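Local coordinates for beta-lactamase OXA-2 (Salmonella typhimurium, PDB 1K38), which hydrolyses beta-lactam antibiotics, including oxacillin, as a class D serine beta-lactamase, and so confers resistance to them, at residues A[120-125]-A[162-167]. Sequence-based numbering, arbitrary orientation.
Sequences LKKIDY and LPFRVE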
ATOM      1  N   LEU A 120     -16.319 -18.783   5.615  1.00 20.39           N
ATOM      2  CA  LEU A 120     -15.219 -19.451   6.302  1.00 22.07           C
ATOM      3  C   LEU A 120     -14.877 -20.771   5.632  1.00 22.44           C
ATOM      4  O   LEU A 120     -13.706 -21.134   5.517  1.00 21.24           O
ATOM      5  CB  LEU A 120     -15.575 -19.680   7.775  1.00 22.15           C
ATOM      6  CG  LEU A 120     -15.528 -18.440   8.673  1.00 21.40           C
ATOM      7  CD1 LEU A 120     -16.215 -18.724  10.008  1.00 20.52           C
ATOM      8  CD2 LEU A 120     -14.073 -18.035   8.885  1.00 22.07           C
ATOM      9  N   LYS A 121     -15.903 -21.482   5.177  1.00 23.35           N
ATOM     10  CA  LYS A 121     -15.697 -22.761   4.518  1.00 25.79           C
ATOM     11  C   LYS A 121     -15.031 -22.584   3.156  1.00 25.50           C
ATOM     12  O   LYS A 121     -14.162 -23.369   2.781  1.00 25.98           O
ATOM     13  CB  LYS A 121     -17.033 -23.491   4.350  1.00 28.47           C
ATOM     14  CG  LYS A 121     -16.895 -24.928   3.863  1.00 32.59           C
ATOM     15  CD  LYS A 121     -18.253 -25.597   3.672  1.00 36.11           C
ATOM     16  CE  LYS A 121     -18.940 -25.138   2.389  1.00 37.44           C
ATOM     17  NZ  LYS A 121     -19.162 -23.664   2.330  1.00 40.27           N
ATOM     18  N   LYS A 122     -15.422 -21.546   2.420  1.00 25.25           N
ATOM     19  CA  LYS A 122     -14.845 -21.324   1.099  1.00 26.20           C
ATOM     20  C   LYS A 122     -13.362 -20.960   1.139  1.00 24.54           C
ATOM     21  O   LYS A 122     -12.653 -21.161   0.156  1.00 24.37           O
ATOM     22  CB  LYS A 122     -15.643 -20.261   0.330  1.00 28.92           C
ATOM     23  CG  LYS A 122     -15.458 -18.828   0.791  1.00 31.95           C
ATOM     24  CD  LYS A 122     -16.579 -17.938   0.258  1.00 35.32           C
ATOM     25  CE  LYS A 122     -16.745 -18.064  -1.253  1.00 34.46           C
ATOM     26  NZ  LYS A 122     -17.956 -17.338  -1.752  1.00 35.77           N
ATOM     27  N   ILE A 123     -12.884 -20.427   2.263  1.00 22.80           N
ATOM     28  CA  ILE A 123     -11.464 -20.101   2.364  1.00 21.92           C
ATOM     29  C   ILE A 123     -10.734 -21.078   3.283  1.00 22.07           C
ATOM     30  O   ILE A 123      -9.558 -20.890   3.580  1.00 21.45           O
ATOM     31  CB  ILE A 123     -11.211 -18.652   2.863  1.00 20.06           C
ATOM     32  CG1 ILE A 123     -11.821 -18.439   4.249  1.00 20.07           C
ATOM     33  CG2 ILE A 123     -11.789 -17.651   1.870  1.00 21.87           C
ATOM     34  CD1 ILE A 123     -11.415 -17.115   4.889  1.00 18.73           C
ATOM     35  N   ASP A 124     -11.440 -22.118   3.729  1.00 22.44           N
ATOM     36  CA  ASP A 124     -10.857 -23.146   4.592  1.00 23.71           C
ATOM     37  C   ASP A 124     -10.010 -22.504   5.689  1.00 22.35           C
ATOM     38  O   ASP A 124      -8.844 -22.855   5.879  1.00 23.38           O
ATOM     39  CB  ASP A 124     -10.008 -24.090   3.731  1.00 26.45           C
ATOM     40  CG  ASP A 124      -9.448 -25.261   4.511  1.00 28.73           C
ATOM     41  OD1 ASP A 124     -10.205 -25.874   5.291  1.00 30.74           O
ATOM     42  OD2 ASP A 124      -8.252 -25.574   4.326  1.00 31.37           O
ATOM     43  N   TYR A 125     -10.622 -21.573   6.416  1.00 20.12           N
ATOM     44  CA  TYR A 125      -9.948 -20.824   7.477  1.00 18.29           C
ATOM     45  C   TYR A 125     -10.037 -21.479   8.858  1.00 17.68           C
ATOM     46  O   TYR A 125     -11.069 -21.415   9.524  1.00 18.22           O
ATOM     47  CB  TYR A 125     -10.533 -19.406   7.515  1.00 17.44           C
ATOM     48  CG  TYR A 125      -9.823 -18.424   8.424  1.00 15.99           C
ATOM     49  CD1 TYR A 125     -10.157 -18.319   9.771  1.00 16.93           C
ATOM     50  CD2 TYR A 125      -8.849 -17.563   7.918  1.00 15.39           C
ATOM     51  CE1 TYR A 125      -9.546 -17.369  10.593  1.00 15.87           C
ATOM     52  CE2 TYR A 125      -8.234 -16.618   8.726  1.00 14.39           C
ATOM     53  CZ  TYR A 125      -8.587 -16.521  10.059  1.00 15.51           C
ATOM     54  OH  TYR A 125      -7.997 -15.556  10.844  1.00 15.11           O
ATOM     55  N   LEU A 162      -7.591 -15.920  -3.292  1.00 16.78           N
ATOM     56  CA  LEU A 162      -8.794 -16.157  -2.503  1.00 15.92           C
ATOM     57  C   LEU A 162     -10.022 -15.975  -3.392  1.00 16.33           C
ATOM     58  O   LEU A 162      -9.986 -15.232  -4.376  1.00 15.12           O
ATOM     59  CB  LEU A 162      -8.847 -15.205  -1.308  1.00 16.97           C
ATOM     60  CG  LEU A 162      -7.743 -15.402  -0.260  1.00 15.70           C
ATOM     61  CD1 LEU A 162      -7.841 -14.297   0.779  1.00 15.82           C
ATOM     62  CD2 LEU A 162      -7.868 -16.775   0.404  1.00 17.15           C
ATOM     63  N   PRO A 163     -11.127 -16.661  -3.060  1.00 16.48           N
ATOM     64  CA  PRO A 163     -12.372 -16.580  -3.830  1.00 16.42           C
ATOM     65  C   PRO A 163     -13.178 -15.308  -3.576  1.00 16.11           C
ATOM     66  O   PRO A 163     -14.353 -15.361  -3.202  1.00 17.47           O
ATOM     67  CB  PRO A 163     -13.119 -17.833  -3.394  1.00 16.92           C
ATOM     68  CG  PRO A 163     -12.748 -17.925  -1.949  1.00 18.19           C
ATOM     69  CD  PRO A 163     -11.253 -17.641  -1.963  1.00 16.39           C
ATOM     70  N   PHE A 164     -12.531 -14.167  -3.788  1.00 15.79           N
ATOM     71  CA  PHE A 164     -13.151 -12.858  -3.615  1.00 16.00           C
ATOM     72  C   PHE A 164     -12.664 -11.984  -4.762  1.00 15.18           C
ATOM     73  O   PHE A 164     -11.649 -12.291  -5.384  1.00 15.58           O
ATOM     74  CB  PHE A 164     -12.713 -12.223  -2.290  1.00 17.19           C
ATOM     75  CG  PHE A 164     -13.230 -12.934  -1.077  1.00 18.35           C
ATOM     76  CD1 PHE A 164     -14.528 -12.720  -0.629  1.00 18.74           C
ATOM     77  CD2 PHE A 164     -12.427 -13.843  -0.397  1.00 20.24           C
ATOM     78  CE1 PHE A 164     -15.021 -13.405   0.479  1.00 20.88           C
ATOM     79  CE2 PHE A 164     -12.911 -14.532   0.709  1.00 21.71           C
ATOM     80  CZ  PHE A 164     -14.211 -14.312   1.147  1.00 20.96           C
ATOM     81  N   ARG A 165     -13.387 -10.906  -5.043  1.00 16.18           N
ATOM     82  CA  ARG A 165     -12.987  -9.986  -6.105  1.00 15.82           C
ATOM     83  C   ARG A 165     -11.545  -9.567  -5.861  1.00 16.90           C
ATOM     84  O   ARG A 165     -11.172  -9.263  -4.725  1.00 14.47           O
ATOM     85  CB  ARG A 165     -13.854  -8.723  -6.092  1.00 18.24           C
ATOM     86  CG  ARG A 165     -15.321  -8.934  -6.413  1.00 19.69           C
ATOM     87  CD  ARG A 165     -16.078  -7.622  -6.269  1.00 23.60           C
ATOM     88  NE  ARG A 165     -17.503  -7.763  -6.557  1.00 26.73           N
ATOM     89  CZ  ARG A 165     -18.123  -7.175  -7.576  1.00 28.80           C
ATOM     90  NH1 ARG A 165     -17.444  -6.401  -8.412  1.00 28.95           N
ATOM     91  NH2 ARG A 165     -19.425  -7.364  -7.758  1.00 30.11           N
ATOM     92  N   VAL A 166     -10.739  -9.539  -6.915  1.00 15.98           N
ATOM     93  CA  VAL A 166      -9.353  -9.126  -6.756  1.00 15.66           C
ATOM     94  C   VAL A 166      -9.303  -7.699  -6.198  1.00 16.38           C
ATOM     95  O   VAL A 166      -8.407  -7.366  -5.417  1.00 15.12           O
ATOM     96  CB  VAL A 166      -8.584  -9.216  -8.091  1.00 15.08           C
ATOM     97  CG1 VAL A 166      -7.233  -8.506  -7.983  1.00 16.94           C
ATOM     98  CG2 VAL A 166      -8.373 -10.682  -8.451  1.00 15.04           C
ATOM     99  N   GLU A 167     -10.266  -6.855  -6.574  1.00 14.76           N
ATOM    100  CA  GLU A 167     -10.268  -5.490  -6.055  1.00 14.85           C
ATOM    101  C   GLU A 167     -10.368  -5.500  -4.527  1.00 15.03           C
ATOM    102  O   GLU A 167      -9.739  -4.671  -3.854  1.00 13.75           O
ATOM    103  CB  GLU A 167     -11.421  -4.662  -6.653  1.00 17.28           C
ATOM    104  CG  GLU A 167     -12.824  -5.178  -6.378  1.00 16.20           C
ATOM    105  CD  GLU A 167     -13.890  -4.143  -6.702  1.00 19.02           C
ATOM    106  OE1 GLU A 167     -13.826  -3.031  -6.138  1.00 17.57           O
ATOM    107  OE2 GLU A 167     -14.797  -4.443  -7.514  1.00 22.42           O
TER
HETATM  108  O   HOH W   1     -16.922 -14.655  -2.179  1.00 25.76           O
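The C-terminal end of helix 113-122 meets the turn that leads into helix 166-175, the backbones coming nearest at Ile123 and Leu162, whose CA atoms are 6.8 Å apart. A Schellman motif closes the first helix: Tyr125 N bonds to Leu120 O and Asp124 N to Lys121 O, with Asp124 at positive phi (44°). Across the contact, the chain bends through an inverse gamma turn centred on Pro163. Ile123, the first residue to leave helical geometry, points its CB toward residues 162-167, and its CG2 methyl makes its apolar contacts there. With CG1 wedged between N and C (chi1 60°), CG2 falls anti to the carbonyl carbon, where it can reach the ring of Phe164. Ile123 CG2 lies at the edge of that ring, near its plane, 3.5 Å from Phe164 CE2. Pro163 CD approaches Ile123 CG2 to 3.9 Å, and Leu162 CD2 touches the same methyl more loosely. Lys122 adds an aliphatic contact and, at its tip, a polar one. Its chain lies alongside the proline ring, heading the other way, with Lys122 CG 4.0 Å from Pro163 CG, then bends at chi3 (-53°). Lys122 NZ donates to a water 2.9 Å away, which in turn donates to Pro163 O, so one water bridges the lysine side chain to the backbone carbonyl of the proline; any cation-pi attraction to Phe164 is long and weak. Away from the annotated sites, this apolar junction lies within the helical part of the transpeptidase-like fold: Leu162 also packs on Phe153 and Leu157 of helix 147-158, and helix 56-64 meets Ile123 through Pro56, Leu162 through Leu59 and Phe164 through Asp63.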